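Local coordinates for protein ketol-acid reductoisomerase (PDB 4XDY) that catalyses the magnesium-dependent alkyl migration and NADH-dependent reduction of (S)-2-acetolactate to (R)-2,3-dihydroxyisovalerate in branched-chain amino acid biosynthesis, at residues Thr187-Gln190 / Glu191-Asp195; Glu194-Phe197 / Gly198-Cys201. All coordinates share one frame; numbering follows the deposited sequence.

In the fold
From strand 183-185, the last of the chain's sheet, the chain turns into helix 188-203, and both contacts lie on it in sequence. Contact 1 takes the cap and first turns (187-195) and contact 2 the following turns (194-201); neither closes a loop, and they neither nest nor cross but overlap at Glu194 and Asp195. The helix thus runs from the strands of the Rossmann domain, where contact 1 packs on strands 128-134 and 153-157, to helices 273-287 and 290-300 of the C-terminal domain beside contact 2. Asp195, common to both, bridges two magnesium ions, and the second subunit comes up against both contacts.

Contact 1. Residues Thr187-Gln190 / Glu191-Asp195; sequences TFEQ and ETYED. With MG (magnesium ion), chain D; MG (magnesium ion), chain C; HIO (N-hydroxy-N-isopropyloxamic acid), chain H.
Thr187 and Glu191 open helix 188-203 with a backbone bond from Glu191 N to Thr187 O, and a capping box closes the end. Gln190 N donates to Thr187 OG1 (3.0 Å), while Thr187 N donates back to Gln190 OE1, so two amides of the cap are satisfied by side chains. The box depends on Gln190 keeping CG beside its own backbone N (chi1 -68°), from where the chain, extended beyond CG, brings OE1 alongside Thr187 N. At the next residue, Phe188 O is gripped twice by Thr192: its OG1 donates at 2.7 Å from above the carbonyl plane, and its N comes from the opposite face. Tyr193 N takes Glu189 O as acceptor, and the same oxygen lies over one face of the Tyr193 ring, toward the rim, while Glu189 CB stands 4.0 Å from Tyr193 CE2. With an alanine at Tyr193, Glu189 O would probably lose its ring cover and a gap would open beside Phe118 and, from the second subunit, Tyr223.

The acids find their partners outside these turns. In the conformer given, Glu189 OE2 makes a salt bridge to Lys158; Glu191 OE1 accepts from His112 ND1, the predicted active-site residue, and from Gly113 N, and its OE2 joins Glu194 OE1 in salt bridges to Lys135. The same lysine also donates to Asp195 OD1. The Asp195 carboxylate bridges two magnesium ions that share the inhibitor N-hydroxy-N-isopropyloxamic acid: OD1 binds the chain D ion at 2.0 Å, and OD2 binds the chain C ion at 2.1 Å.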
loop_
_atom_site.group_PDB
_atom_site.type_symbol
_atom_site.label_atom_id
_atom_site.label_comp_id
_atom_site.label_asym_id
_atom_site.label_seq_id
_atom_site.Cartn_x
_atom_site.Cartn_y
_atom_site.Cartn_z
ATOM N N THR A 187 20.230 -13.877 -12.380
ATOM C CA THR A 187 20.103 -14.504 -13.672
ATOM C C THR A 187 18.720 -14.188 -14.276
ATOM O O THR A 187 17.790 -13.753 -13.558
ATOM C CB THR A 187 20.203 -16.045 -13.630
ATOM O OG1 THR A 187 19.133 -16.604 -12.842
ATOM C CG2 THR A 187 21.571 -16.503 -13.014
ATOM N N PHE A 188 18.573 -14.441 -15.564
ATOM C CA PHE A 188 17.300 -14.231 -16.257
ATOM C C PHE A 188 16.206 -15.142 -15.580
ATOM O O PHE A 188 15.073 -14.694 -15.384
ATOM C CB PHE A 188 17.427 -14.639 -17.681
ATOM C CG PHE A 188 17.573 -13.479 -18.620
ATOM C CD1 PHE A 188 18.782 -12.817 -18.737
ATOM C CD2 PHE A 188 16.476 -13.006 -19.394
ATOM C CE1 PHE A 188 18.924 -11.760 -19.653
ATOM C CE2 PHE A 188 16.627 -11.998 -20.319
ATOM C CZ PHE A 188 17.867 -11.340 -20.405
ATOM N N GLU A 189 16.609 -16.338 -15.175
ATOM C CA GLU A 189 15.682 -17.333 -14.647
ATOM C C GLU A 189 15.260 -16.873 -13.245
ATOM O O GLU A 189 14.106 -17.004 -12.851
ATOM C CB GLU A 189 16.323 -18.729 -14.706
ATOM C CG GLU A 189 16.583 -19.244 -16.155
ATOM C CD GLU A 189 17.753 -18.569 -16.969
ATOM O OE1 GLU A 189 18.719 -18.033 -16.274
ATOM O OE2 GLU A 189 17.630 -18.493 -18.309
ATOM N N GLN A 190 16.185 -16.380 -12.456
ATOM C CA GLN A 190 15.822 -15.896 -11.145
ATOM C C GLN A 190 14.820 -14.778 -11.137
ATOM O O GLN A 190 13.895 -14.801 -10.350
ATOM C CB GLN A 190 17.003 -15.448 -10.298
ATOM C CG GLN A 190 17.962 -16.518 -9.823
ATOM C CD GLN A 190 19.064 -15.790 -9.076
ATOM O OE1 GLN A 190 19.968 -15.253 -9.701
ATOM N NE2 GLN A 190 18.893 -15.632 -7.765
ATOM N N GLU A 191 15.067 -13.763 -11.941
ATOM C CA GLU A 191 14.108 -12.677 -12.108
ATOM C C GLU A 191 12.758 -13.179 -12.521
ATOM O O GLU A 191 11.758 -12.796 -11.914
ATOM C CB GLU A 191 14.553 -11.636 -13.112
ATOM C CG GLU A 191 13.705 -10.361 -13.019
ATOM C CD GLU A 191 12.385 -10.354 -13.833
ATOM O OE1 GLU A 191 12.230 -11.174 -14.748
ATOM O OE2 GLU A 191 11.583 -9.491 -13.461
ATOM N N THR A 192 12.721 -14.114 -13.472
ATOM C CA THR A 192 11.487 -14.524 -14.042
ATOM C C THR A 192 10.638 -15.153 -12.951
ATOM O O THR A 192 9.448 -14.866 -12.780
ATOM C CB THR A 192 11.706 -15.544 -15.157
ATOM O OG1 THR A 192 12.489 -14.930 -16.224
ATOM C CG2 THR A 192 10.371 -15.990 -15.689
ATOM N N TYR A 193 11.264 -16.038 -12.174
ATOM C CA TYR A 193 10.492 -16.779 -11.193
ATOM C C TYR A 193 10.049 -15.961 -10.026
ATOM O O TYR A 193 8.866 -16.056 -9.607
ATOM C CB TYR A 193 11.300 -17.994 -10.690
ATOM C CG TYR A 193 11.838 -18.923 -11.748
ATOM C CD1 TYR A 193 11.156 -19.177 -12.925
ATOM C CD2 TYR A 193 13.034 -19.608 -11.520
ATOM C CE1 TYR A 193 11.662 -20.038 -13.903
ATOM C CE2 TYR A 193 13.548 -20.484 -12.483
ATOM C CZ TYR A 193 12.864 -20.734 -13.654
ATOM O OH TYR A 193 13.349 -21.586 -14.604
ATOM N N GLU A 194 10.913 -15.124 -9.509
ATOM C CA GLU A 194 10.567 -14.296 -8.327
ATOM C C GLU A 194 9.476 -13.301 -8.724
ATOM O O GLU A 194 8.581 -13.010 -7.950
ATOM C CB GLU A 194 11.775 -13.609 -7.724
ATOM C CG GLU A 194 12.446 -12.545 -8.560
ATOM C CD GLU A 194 11.749 -11.217 -8.542
ATOM O OE1 GLU A 194 12.016 -10.409 -9.474
ATOM O OE2 GLU A 194 11.011 -10.904 -7.528
ATOM N N ASP A 195 9.605 -12.789 -9.943
ATOM C CA ASP A 195 8.681 -11.741 -10.457
ATOM C C ASP A 195 7.266 -12.308 -10.612
ATOM O O ASP A 195 6.308 -11.720 -10.153
ATOM C CB ASP A 195 9.179 -11.204 -11.780
ATOM C CG ASP A 195 8.355 -10.009 -12.246
ATOM O OD1 ASP A 195 8.560 -8.917 -11.679
ATOM O OD2 ASP A 195 7.459 -10.253 -13.091
HETATM MG MG MG D . 7.396 -7.372 -11.136
HETATM MG MG MG C . 5.921 -9.163 -13.932
HETATM C C1 HIO H . 4.349 -6.801 -13.992
HETATM O O11 HIO H . 4.509 -7.862 -14.652
HETATM O O12 HIO H . 3.602 -5.805 -14.260
HETATM C C2 HIO H . 5.296 -6.772 -12.792
HETATM O O2 HIO H . 6.264 -7.577 -12.799
HETATM N N3 HIO H . 5.081 -6.044 -11.713
HETATM O O3 HIO H . 6.187 -5.802 -10.786
HETATM C C4 HIO H . 3.833 -5.407 -11.419
HETATM C C41 HIO H . 3.437 -5.749 -9.977
HETATM C C42 HIO H . 4.051 -3.918 -11.665
HETATM O O HOH W 1 6.236 -8.756 -10.042
HETATM O O HOH W 2 5.327 -10.730 -15.158
HETATM O O HOH W 3 7.323 -8.475 -15.429
HETATM O O HOH W 4 8.928 -6.310 -12.293
HETATM O O HOH W 5 8.623 -7.058 -9.360
#

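Contact 2. Residues Glu194-Phe197 / Gly198-Cys201; sequences EDLF and GEQC. With MG (magnesium ion), chain C; MG (magnesium ion), chain D; HIO (N-hydroxy-N-isopropyloxamic acid), chain H.
Asp195 and Glu199, four residues apart on helix 188-203, turn their carboxylates to the same magnesium ion in the two-metal site of the ketol-acid reductoisomerases. Glu199 OE1 binds the chain C ion at 2.0 Å and lies only 2.9 Å from Asp195 OD2; the shared cation would offset the repulsion of these like charges. The two carboxylate planes stand 79° apart. Two oxygens of the inhibitor, O11 and O2, and waters 2 and 3 complete six ligands. Water 2 also donates to the other carboxylate oxygen, Glu199 OE2 (2.6 Å), a bond that should help fix the rotation of the group. Water 1, a ligand of the chain D ion, lies 3.0 Å from Asp195 O and may link the backbone to the second metal.

Glu199 reaches the ion with CG between its backbone N and carbonyl carbon (chi1 64°), which brings CG over the preceding turn, 3.4 Å from Leu196 O. Leu196 runs alongside Glu199, its CD2 methyl meeting OE2. The backbone bond from Glu199 N to Asp195 O joins the two acids directly, and that from Gln200 N to Leu196 O continues the helix.

Further out, Leu196 and Gln200 pack on Val286 and Phe291, and Phe197 on Leu283 and on Gly214 of the second subunit. Gly198 lies close to the Phe197 ring, its N donating to Glu194 O. Where the helix widens into a pi-type turn, Cys201 comes against the same ring: its CB makes a CH-pi contact over one face, and SG, approaching obliquely, is 3.7 Å from Phe197 CE1.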
loop_
_atom_site.group_PDB
_atom_site.type_symbol
_atom_site.label_atom_id
_atom_site.label_comp_id
_atom_site.label_asym_id
_atom_site.label_seq_id
_atom_site.Cartn_x
_atom_site.Cartn_y
_atom_site.Cartn_z
ATOM N N GLU A 194 10.913 -15.124 -9.509
ATOM C CA GLU A 194 10.567 -14.296 -8.327
ATOM C C GLU A 194 9.476 -13.301 -8.724
ATOM O O GLU A 194 8.581 -13.010 -7.950
ATOM C CB GLU A 194 11.775 -13.609 -7.724
ATOM C CG GLU A 194 12.446 -12.545 -8.560
ATOM C CD GLU A 194 11.749 -11.217 -8.542
ATOM O OE1 GLU A 194 12.016 -10.409 -9.474
ATOM O OE2 GLU A 194 11.011 -10.904 -7.528
ATOM N N ASP A 195 9.605 -12.789 -9.943
ATOM C CA ASP A 195 8.681 -11.741 -10.457
ATOM C C ASP A 195 7.266 -12.308 -10.612
ATOM O O ASP A 195 6.308 -11.720 -10.153
ATOM C CB ASP A 195 9.179 -11.204 -11.780
ATOM C CG ASP A 195 8.355 -10.009 -12.246
ATOM O OD1 ASP A 195 8.560 -8.917 -11.679
ATOM O OD2 ASP A 195 7.459 -10.253 -13.091
ATOM N N LEU A 196 7.186 -13.424 -11.280
ATOM C CA LEU A 196 5.926 -14.131 -11.474
ATOM C C LEU A 196 5.308 -14.492 -10.135
ATOM O O LEU A 196 4.144 -14.191 -9.883
ATOM C CB LEU A 196 6.128 -15.330 -12.325
ATOM C CG LEU A 196 6.418 -15.125 -13.818
ATOM C CD1 LEU A 196 6.638 -16.458 -14.477
ATOM C CD2 LEU A 196 5.293 -14.425 -14.581
ATOM N N PHE A 197 6.139 -15.036 -9.232
ATOM C CA PHE A 197 5.636 -15.357 -7.897
ATOM C C PHE A 197 5.080 -14.156 -7.171
ATOM O O PHE A 197 3.971 -14.206 -6.607
ATOM C CB PHE A 197 6.769 -15.969 -7.033
ATOM C CG PHE A 197 6.357 -16.188 -5.633
ATOM C CD1 PHE A 197 5.588 -17.282 -5.312
ATOM C CD2 PHE A 197 6.665 -15.289 -4.657
ATOM C CE1 PHE A 197 5.205 -17.498 -3.974
ATOM C CE2 PHE A 197 6.221 -15.452 -3.323
ATOM C CZ PHE A 197 5.490 -16.580 -2.987
ATOM N N GLY A 198 5.844 -13.080 -7.160
ATOM C CA GLY A 198 5.492 -11.873 -6.403
ATOM C C GLY A 198 4.174 -11.283 -6.903
ATOM O O GLY A 198 3.312 -10.941 -6.130
ATOM N N GLU A 199 4.018 -11.146 -8.219
ATOM C CA GLU A 199 2.827 -10.508 -8.724
ATOM C C GLU A 199 1.605 -11.437 -8.446
ATOM O O GLU A 199 0.517 -10.914 -8.146
ATOM C CB GLU A 199 2.968 -10.117 -10.207
ATOM C CG GLU A 199 3.128 -11.242 -11.160
ATOM C CD GLU A 199 3.873 -10.900 -12.460
ATOM O OE1 GLU A 199 4.629 -9.875 -12.522
ATOM O OE2 GLU A 199 3.647 -11.638 -13.460
ATOM N N GLN A 200 1.770 -12.736 -8.622
ATOM C CA GLN A 200 0.691 -13.704 -8.433
ATOM C C GLN A 200 0.227 -13.768 -6.962
ATOM O O GLN A 200 -0.980 -13.808 -6.676
ATOM C CB GLN A 200 1.125 -15.075 -8.897
ATOM C CG GLN A 200 1.118 -15.188 -10.389
ATOM C CD GLN A 200 1.815 -16.409 -10.910
ATOM O OE1 GLN A 200 1.939 -17.417 -10.220
ATOM N NE2 GLN A 200 2.316 -16.348 -12.179
ATOM N N CYS A 201 1.177 -13.914 -6.080
ATOM C CA CYS A 201 0.919 -14.375 -4.720
ATOM C C CYS A 201 0.835 -13.216 -3.714
ATOM O O CYS A 201 0.335 -13.445 -2.607
ATOM C CB CYS A 201 1.937 -15.389 -4.281
ATOM S SG CYS A 201 1.846 -16.894 -5.315
HETATM MG MG MG C . 5.921 -9.163 -13.932
HETATM MG MG MG D . 7.396 -7.372 -11.136
HETATM C C1 HIO H . 4.349 -6.801 -13.992
HETATM O O11 HIO H . 4.509 -7.862 -14.652
HETATM O O12 HIO H . 3.602 -5.805 -14.260
HETATM C C2 HIO H . 5.296 -6.772 -12.792
HETATM O O2 HIO H . 6.264 -7.577 -12.799
HETATM N N3 HIO H . 5.081 -6.044 -11.713
HETATM O O3 HIO H . 6.187 -5.802 -10.786
HETATM C C4 HIO H . 3.833 -5.407 -11.419
HETATM C C41 HIO H . 3.437 -5.749 -9.977
HETATM C C42 HIO H . 4.051 -3.918 -11.665
HETATM O O HOH W 1 6.236 -8.756 -10.042
HETATM O O HOH W 2 5.327 -10.730 -15.158
HETATM O O HOH W 3 7.323 -8.475 -15.429
HETATM O O HOH W 4 8.928 -6.310 -12.293
HETATM O O HOH W 5 8.623 -7.058 -9.360
#